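Local atomic coordinates of enoyl-CoA hydratase/carnithine racemase (Thermus thermophilus JL-18, PDB entry 6SL9), a protein that probably isomerises ring-1,2-epoxyphenylacetyl-CoA to oxepin-CoA in phenylacetic acid catabolism, as a member of the crotonase (enoyl-CoA hydratase/isomerase) family. Residues E89-A101 with L197-K210. Residues are numbered along the deposited sequence; the frame is centred on the assembly and turned at random.
Sequences EALSGLEKPLVVA and LAQGPTRAYALTKK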
ATOM      1  N   GLU A  89     -12.802  14.030  -9.511  1.00 10.97           N
ATOM      2  CA  GLU A  89     -12.193  13.616 -10.779  1.00 11.36           C
ATOM      3  C   GLU A  89     -11.245  14.704 -11.285  1.00 11.33           C
ATOM      4  O   GLU A  89     -10.126  14.395 -11.729  1.00 11.96           O
ATOM      5  CB  GLU A  89     -13.279  13.359 -11.827  1.00 13.15           C
ATOM      6  CG  GLU A  89     -14.042  12.068 -11.598  1.00 14.31           C
ATOM      7  CD  GLU A  89     -13.367  10.814 -12.084  1.00 17.04           C
ATOM      8  OE1 GLU A  89     -13.991   9.733 -11.933  1.00 17.11           O
ATOM      9  OE2 GLU A  89     -12.226  10.894 -12.599  1.00 18.49           O
ATOM     10  N   ALA A  90     -11.676  15.957 -11.232  1.00 10.71           N
ATOM     11  CA  ALA A  90     -10.866  17.091 -11.712  1.00 11.34           C
ATOM     12  C   ALA A  90      -9.573  17.166 -10.910  1.00 12.32           C
ATOM     13  O   ALA A  90      -8.520  17.336 -11.536  1.00 13.62           O
ATOM     14  CB  ALA A  90     -11.624  18.412 -11.640  1.00 13.36           C
ATOM     15  N   LEU A  91      -9.645  17.078  -9.590  1.00 12.03           N
ATOM     16  CA  LEU A  91      -8.413  17.109  -8.795  1.00 12.74           C
ATOM     17  C   LEU A  91      -7.543  15.939  -9.209  1.00 12.36           C
ATOM     18  O   LEU A  91      -6.320  16.110  -9.347  1.00 14.59           O
ATOM     19  CB  LEU A  91      -8.772  16.978  -7.328  1.00 13.03           C
ATOM     20  CG  LEU A  91      -9.349  18.252  -6.711  1.00 13.23           C
ATOM     21  CD1 LEU A  91     -10.085  17.953  -5.390  1.00 14.33           C
ATOM     22  CD2 LEU A  91      -8.223  19.272  -6.449  1.00 14.72           C
ATOM     23  N   SER A  92      -8.120  14.753  -9.334  1.00 12.10           N
ATOM     24  CA  SER A  92      -7.293  13.546  -9.505  1.00 12.11           C
ATOM     25  C   SER A  92      -6.483  13.604 -10.790  1.00 13.26           C
ATOM     26  O   SER A  92      -5.361  13.071 -10.852  1.00 13.65           O
ATOM     27  CB  SER A  92      -8.131  12.310  -9.472  1.00 13.31           C
ATOM     28  OG  SER A  92      -8.906  12.135 -10.647  1.00 14.56           O
ATOM     29  N   GLY A  93      -7.075  14.186 -11.835  1.00 12.35           N
ATOM     30  CA  GLY A  93      -6.485  14.180 -13.184  1.00 13.34           C
ATOM     31  C   GLY A  93      -5.803  15.461 -13.571  1.00 12.57           C
ATOM     32  O   GLY A  93      -5.369  15.560 -14.695  1.00 13.27           O
ATOM     33  N   LEU A  94      -5.755  16.439 -12.685  0.50 13.36           N
ATOM     34  CA  LEU A  94      -5.126  17.756 -12.965  0.50 13.89           C
ATOM     35  C   LEU A  94      -3.809  17.559 -13.716  0.50 12.76           C
ATOM     36  O   LEU A  94      -2.938  16.835 -13.204  0.50 14.32           O
ATOM     37  CB  LEU A  94      -4.836  18.434 -11.626  0.50 16.75           C
ATOM     38  CG  LEU A  94      -5.560  19.741 -11.357  0.50 20.79           C
ATOM     39  CD1 LEU A  94      -4.969  20.415 -10.129  0.50 23.60           C
ATOM     40  CD2 LEU A  94      -5.504  20.680 -12.554  0.50 21.06           C
ATOM     41  N   GLU A  95      -3.622  18.286 -14.803  1.00 10.66           N
ATOM     42  CA  GLU A  95      -2.409  18.121 -15.614  1.00 12.17           C
ATOM     43  C   GLU A  95      -1.335  19.136 -15.228  1.00 10.21           C
ATOM     44  O   GLU A  95      -0.408  19.403 -15.980  1.00 11.96           O
ATOM     45  CB  GLU A  95      -2.710  18.159 -17.114  1.00 14.70           C
ATOM     46  CG  GLU A  95      -3.564  16.995 -17.526  1.00 18.12           C
ATOM     47  CD  GLU A  95      -3.210  16.354 -18.834  1.00 21.41           C
ATOM     48  OE1 GLU A  95      -2.651  17.069 -19.689  1.00 22.61           O
ATOM     49  OE2 GLU A  95      -3.636  15.209 -19.084  1.00 21.79           O
ATOM     50  N   LYS A  96      -1.391  19.645 -13.999  1.00 11.70           N
ATOM     51  CA  LYS A  96      -0.400  20.529 -13.360  1.00 10.83           C
ATOM     52  C   LYS A  96      -0.268  20.056 -11.917  1.00 10.76           C
ATOM     53  O   LYS A  96      -1.239  19.544 -11.338  1.00 12.02           O
ATOM     54  CB  LYS A  96      -0.825  21.984 -13.471  1.00 11.11           C
ATOM     55  CG  LYS A  96      -0.968  22.424 -14.917  1.00 11.65           C
ATOM     56  CD  LYS A  96      -1.481  23.831 -15.152  1.00 12.34           C
ATOM     57  CE  LYS A  96      -1.640  24.100 -16.631  1.00 12.96           C
ATOM     58  NZ  LYS A  96      -2.030  25.490 -16.939  1.00 13.10           N
ATOM     59  N   PRO A  97       0.900  20.244 -11.305  1.00 10.17           N
ATOM     60  CA  PRO A  97       1.080  19.821  -9.922  1.00 10.65           C
ATOM     61  C   PRO A  97       0.286  20.725  -8.964  1.00 11.19           C
ATOM     62  O   PRO A  97       0.174  21.909  -9.168  1.00 11.53           O
ATOM     63  CB  PRO A  97       2.572  19.992  -9.692  1.00 12.17           C
ATOM     64  CG  PRO A  97       3.002  21.038 -10.679  1.00 11.22           C
ATOM     65  CD  PRO A  97       2.147  20.742 -11.896  1.00 11.68           C
ATOM     66  N   LEU A  98      -0.196  20.106  -7.897  1.00 11.41           N
ATOM     67  CA  LEU A  98      -1.003  20.757  -6.843  1.00 10.81           C
ATOM     68  C   LEU A  98      -0.297  20.620  -5.510  1.00 10.51           C
ATOM     69  O   LEU A  98      -0.024  19.518  -5.037  1.00 11.15           O
ATOM     70  CB  LEU A  98      -2.393  20.113  -6.793  1.00 11.72           C
ATOM     71  CG  LEU A  98      -3.320  20.580  -5.669  1.00 11.79           C
ATOM     72  CD1 LEU A  98      -3.666  22.038  -5.845  1.00 13.34           C
ATOM     73  CD2 LEU A  98      -4.582  19.737  -5.591  1.00 13.93           C
ATOM     74  N   VAL A  99      -0.066  21.747  -4.891  1.00 10.18           N
ATOM     75  CA  VAL A  99       0.426  21.801  -3.506  1.00  9.91           C
ATOM     76  C   VAL A  99      -0.774  22.136  -2.643  1.00  9.71           C
ATOM     77  O   VAL A  99      -1.559  23.022  -2.987  1.00 10.95           O
ATOM     78  CB  VAL A  99       1.517  22.875  -3.351  1.00 10.91           C
ATOM     79  CG1 VAL A  99       1.961  23.018  -1.924  1.00 11.69           C
ATOM     80  CG2 VAL A  99       2.718  22.589  -4.235  1.00 12.16           C
ATOM     81  N   VAL A 100      -0.911  21.451  -1.489  1.00  9.80           N
ATOM     82  CA  VAL A 100      -1.958  21.813  -0.488  1.00 10.09           C
ATOM     83  C   VAL A 100      -1.258  22.320   0.762  1.00  9.84           C
ATOM     84  O   VAL A 100      -0.312  21.652   1.215  1.00 11.61           O
ATOM     85  CB  VAL A 100      -2.868  20.614  -0.217  1.00 10.23           C
ATOM     86  CG1 VAL A 100      -3.708  20.830   1.034  1.00 15.07           C
ATOM     87  CG2 VAL A 100      -3.760  20.362  -1.398  1.00 11.08           C
ATOM     88  N   ALA A 101      -1.746  23.410   1.320  1.00 10.16           N
ATOM     89  CA  ALA A 101      -1.254  24.000   2.578  1.00 10.25           C
ATOM     90  C   ALA A 101      -2.395  23.905   3.588  1.00 11.31           C
ATOM     91  O   ALA A 101      -3.370  24.660   3.525  1.00 10.89           O
ATOM     92  CB  ALA A 101      -0.811  25.403   2.357  1.00 12.31           C
ATOM     93  N   LEU A 197       7.877  24.066  -8.370  1.00 11.77           N
ATOM     94  CA  LEU A 197       7.151  23.153  -9.277  1.00 11.27           C
ATOM     95  C   LEU A 197       6.736  23.868 -10.549  1.00 10.72           C
ATOM     96  O   LEU A 197       6.718  23.278 -11.584  1.00 11.63           O
ATOM     97  CB  LEU A 197       5.951  22.525  -8.566  1.00 11.37           C
ATOM     98  CG  LEU A 197       6.324  21.571  -7.425  1.00 13.17           C
ATOM     99  CD1 LEU A 197       5.148  21.344  -6.518  1.00 15.47           C
ATOM    100  CD2 LEU A 197       6.816  20.232  -7.985  1.00 16.06           C
ATOM    101  N   ALA A 198       6.397  25.145 -10.465  1.00 12.08           N
ATOM    102  CA  ALA A 198       5.978  25.928 -11.628  1.00 12.30           C
ATOM    103  C   ALA A 198       7.156  26.186 -12.588  1.00 13.22           C
ATOM    104  O   ALA A 198       6.907  26.658 -13.690  1.00 14.93           O
ATOM    105  CB  ALA A 198       5.419  27.240 -11.159  1.00 12.87           C
ATOM    106  N   GLN A 199       8.395  25.862 -12.197  1.00 13.44           N
ATOM    107  CA  GLN A 199       9.573  25.922 -13.102  1.00 13.16           C
ATOM    108  C   GLN A 199       9.907  24.528 -13.614  1.00 13.47           C
ATOM    109  O   GLN A 199      10.814  24.388 -14.430  1.00 15.46           O
ATOM    110  CB  GLN A 199      10.781  26.498 -12.351  1.00 16.76           C
ATOM    111  CG  GLN A 199      10.580  27.949 -11.932  1.00 19.55           C
ATOM    112  CD  GLN A 199      10.495  28.876 -13.130  1.00 26.89           C
ATOM    113  OE1 GLN A 199       9.650  29.757 -13.199  1.00 34.76           O
ATOM    114  NE2 GLN A 199      11.355  28.664 -14.121  1.00 28.98           N
ATOM    115  N   GLY A 200       9.220  23.500 -13.166  1.00 12.57           N
ATOM    116  CA  GLY A 200       9.565  22.124 -13.490  1.00 11.25           C
ATOM    117  C   GLY A 200       8.884  21.628 -14.755  1.00 11.54           C
ATOM    118  O   GLY A 200       8.135  22.332 -15.448  1.00 12.14           O
ATOM    119  N   PRO A 201       9.130  20.346 -15.081  1.00 10.92           N
ATOM    120  CA  PRO A 201       8.637  19.755 -16.333  1.00 11.42           C
ATOM    121  C   PRO A 201       7.171  19.342 -16.156  1.00 10.40           C
ATOM    122  O   PRO A 201       6.874  18.206 -15.818  1.00 11.55           O
ATOM    123  CB  PRO A 201       9.569  18.554 -16.552  1.00 12.41           C
ATOM    124  CG  PRO A 201       9.968  18.131 -15.148  1.00 13.00           C
ATOM    125  CD  PRO A 201      10.044  19.423 -14.353  1.00 12.59           C
ATOM    126  N   THR A 202       6.291  20.283 -16.429  1.00 10.98           N
ATOM    127  CA  THR A 202       4.874  20.130 -16.101  1.00 10.29           C
ATOM    128  C   THR A 202       4.277  18.868 -16.750  1.00 10.01           C
ATOM    129  O   THR A 202       3.414  18.207 -16.132  1.00 10.95           O
ATOM    130  CB  THR A 202       4.126  21.403 -16.484  1.00 11.22           C
ATOM    131  OG1 THR A 202       4.865  22.535 -16.078  1.00 11.47           O
ATOM    132  CG2 THR A 202       2.728  21.436 -15.935  1.00 11.39           C
ATOM    133  N   ARG A 203       4.680  18.573 -17.969  1.00 10.26           N
ATOM    134  CA  ARG A 203       4.145  17.366 -18.635  1.00 11.28           C
ATOM    135  C   ARG A 203       4.591  16.108 -17.902  1.00 10.63           C
ATOM    136  O   ARG A 203       3.804  15.126 -17.790  1.00 11.24           O
ATOM    137  CB  ARG A 203       4.520  17.274 -20.097  1.00 11.59           C
ATOM    138  CG  ARG A 203       4.044  18.430 -20.958  1.00 12.62           C
ATOM    139  CD  ARG A 203       2.558  18.643 -20.876  1.00 15.51           C
ATOM    140  NE  ARG A 203       1.817  17.436 -21.262  1.00 16.28           N
ATOM    141  CZ  ARG A 203       0.639  17.026 -20.802  1.00 18.61           C
ATOM    142  NH1 ARG A 203       0.124  15.866 -21.211  1.00 25.03           N
ATOM    143  NH2 ARG A 203      -0.009  17.718 -19.891  1.00 22.87           N
ATOM    144  N   ALA A 204       5.829  16.051 -17.472  1.00 10.58           N
ATOM    145  CA  ALA A 204       6.321  14.877 -16.746  1.00 11.61           C
ATOM    146  C   ALA A 204       5.554  14.764 -15.437  1.00 11.16           C
ATOM    147  O   ALA A 204       5.155  13.671 -15.052  1.00 11.13           O
ATOM    148  CB  ALA A 204       7.792  14.947 -16.531  1.00 12.48           C
ATOM    149  N   TYR A 205       5.240  15.895 -14.788  1.00 10.86           N
ATOM    150  CA  TYR A 205       4.429  15.828 -13.550  1.00 10.97           C
ATOM    151  C   TYR A 205       3.062  15.267 -13.894  1.00 11.01           C
ATOM    152  O   TYR A 205       2.535  14.394 -13.167  1.00 11.04           O
ATOM    153  CB  TYR A 205       4.308  17.194 -12.889  1.00 11.08           C
ATOM    154  CG  TYR A 205       5.589  17.848 -12.425  1.00 11.26           C
ATOM    155  CD1 TYR A 205       6.647  17.161 -11.885  1.00 10.91           C
ATOM    156  CD2 TYR A 205       5.683  19.226 -12.423  1.00 11.29           C
ATOM    157  CE1 TYR A 205       7.754  17.802 -11.354  1.00 12.53           C
ATOM    158  CE2 TYR A 205       6.772  19.893 -11.913  1.00 11.30           C
ATOM    159  CZ  TYR A 205       7.830  19.190 -11.389  1.00 11.31           C
ATOM    160  OH  TYR A 205       8.910  19.848 -10.891  1.00 12.68           O
ATOM    161  N   ALA A 206       2.414  15.773 -14.916  1.00 10.86           N
ATOM    162  CA  ALA A 206       1.043  15.364 -15.263  1.00 11.56           C
ATOM    163  C   ALA A 206       0.982  13.870 -15.535  1.00 10.62           C
ATOM    164  O   ALA A 206       0.054  13.216 -15.100  1.00 11.09           O
ATOM    165  CB  ALA A 206       0.635  16.127 -16.483  1.00 11.96           C
ATOM    166  N   LEU A 207       1.925  13.398 -16.327  1.00  9.94           N
ATOM    167  CA  LEU A 207       1.916  11.989 -16.770  1.00 10.51           C
ATOM    168  C   LEU A 207       2.294  11.065 -15.613  1.00 10.00           C
ATOM    169  O   LEU A 207       1.745   9.968 -15.492  1.00 11.30           O
ATOM    170  CB  LEU A 207       2.792  11.819 -18.010  1.00 10.45           C
ATOM    171  CG  LEU A 207       2.329  12.604 -19.233  1.00 13.12           C
ATOM    172  CD1 LEU A 207       3.344  12.531 -20.322  1.00 15.96           C
ATOM    173  CD2 LEU A 207       1.025  12.122 -19.764  1.00 19.20           C
ATOM    174  N   THR A 208       3.194  11.507 -14.745  1.00  9.86           N
ATOM    175  CA  THR A 208       3.542  10.742 -13.532  1.00  9.62           C
ATOM    176  C   THR A 208       2.318  10.591 -12.644  1.00 10.01           C
ATOM    177  O   THR A 208       2.076   9.493 -12.105  1.00 10.58           O
ATOM    178  CB  THR A 208       4.728  11.380 -12.809  1.00 10.70           C
ATOM    179  OG1 THR A 208       5.857  11.377 -13.680  1.00 12.25           O
ATOM    180  CG2 THR A 208       5.095  10.647 -11.555  1.00 12.47           C
ATOM    181  N   LYS A 209       1.554  11.636 -12.501  1.00 10.15           N
ATOM    182  CA  LYS A 209       0.326  11.590 -11.664  1.00  9.59           C
ATOM    183  C   LYS A 209      -0.639  10.549 -12.205  1.00  9.78           C
ATOM    184  O   LYS A 209      -1.273   9.836 -11.414  1.00 10.89           O
ATOM    185  CB  LYS A 209      -0.324  12.970 -11.629  1.00 11.38           C
ATOM    186  CG  LYS A 209       0.436  13.933 -10.755  1.00 13.04           C
ATOM    187  CD  LYS A 209      -0.112  15.330 -10.882  1.00 12.54           C
ATOM    188  CE  LYS A 209      -1.581  15.440 -10.500  1.00 12.01           C
ATOM    189  NZ  LYS A 209      -1.911  16.843 -10.074  1.00 14.52           N
ATOM    190  N   LYS A 210      -0.739  10.420 -13.516  1.00  9.93           N
ATOM    191  CA  LYS A 210      -1.628   9.433 -14.144  1.00 10.70           C
ATOM    192  C   LYS A 210      -1.166   8.029 -13.806  1.00 10.49           C
ATOM    193  O   LYS A 210      -1.991   7.167 -13.483  1.00 11.99           O
ATOM    194  CB  LYS A 210      -1.643   9.656 -15.656  1.00 12.84           C
ATOM    195  CG  LYS A 210      -2.290  10.938 -16.136  1.00 18.05           C
ATOM    196  CD  LYS A 210      -2.494  11.092 -17.675  1.00 23.78           C
ATOM    197  CE  LYS A 210      -2.687  12.572 -18.006  1.00 31.31           C
ATOM    198  NZ  LYS A 210      -3.892  13.170 -17.327  1.00 31.74           N
TER
HETATM  199  O   HOH W   1      -4.058  17.120  -8.363  1.00 17.64           O
HETATM  200  O   HOH W   2      -2.555  13.997 -14.422  1.00 18.23           O
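E95 and A206 mark the closest approach of CA atoms, 4.4 Å, where the turn between helix 77-93 and strand 98-102 meets helix 202-214. The A206 methyl lies against the E95 backbone, with CB 3.5 Å from E95 O. The E95 carboxylate is split between two bases: OE1 takes R203 NH2 at 2.7 Å, from above the carboxylate plane, and OE2 takes K210 NZ at 2.7 Å on its anti side. R203, bent at chi2 and chi3 (-56° and -57°), folds its guanidinium back to E95, carboxylate and guanidinium planes 33° apart. With an alanine at E95, R203 and K210 would probably lose the counter-charge they share and their ends be set free to turn. Deeper in, K209 reaches the carbonyls of the turn, NZ donating to K96 O at 3.1 Å and weakly to L94 O; water 1 joins it to L91 O, and D118 supplies a salt bridge. Next to the ammonium, P97 CG sits 3.7 Å from Y205 CD2, oblique to the ring, and meets L197 CB. V99 CG2 touches L197 CD1 at 3.6 Å, extending the apolar patch onto the strand. K96 O, D118 and water 1, with a weak bond to L94 O, thus satisfy the buried ammonium of K209, while the E95 salt bridges grip the partly exposed outer side of the turn, fastening a C-terminal helix of the crotonase fold to the entry of a core beta strand.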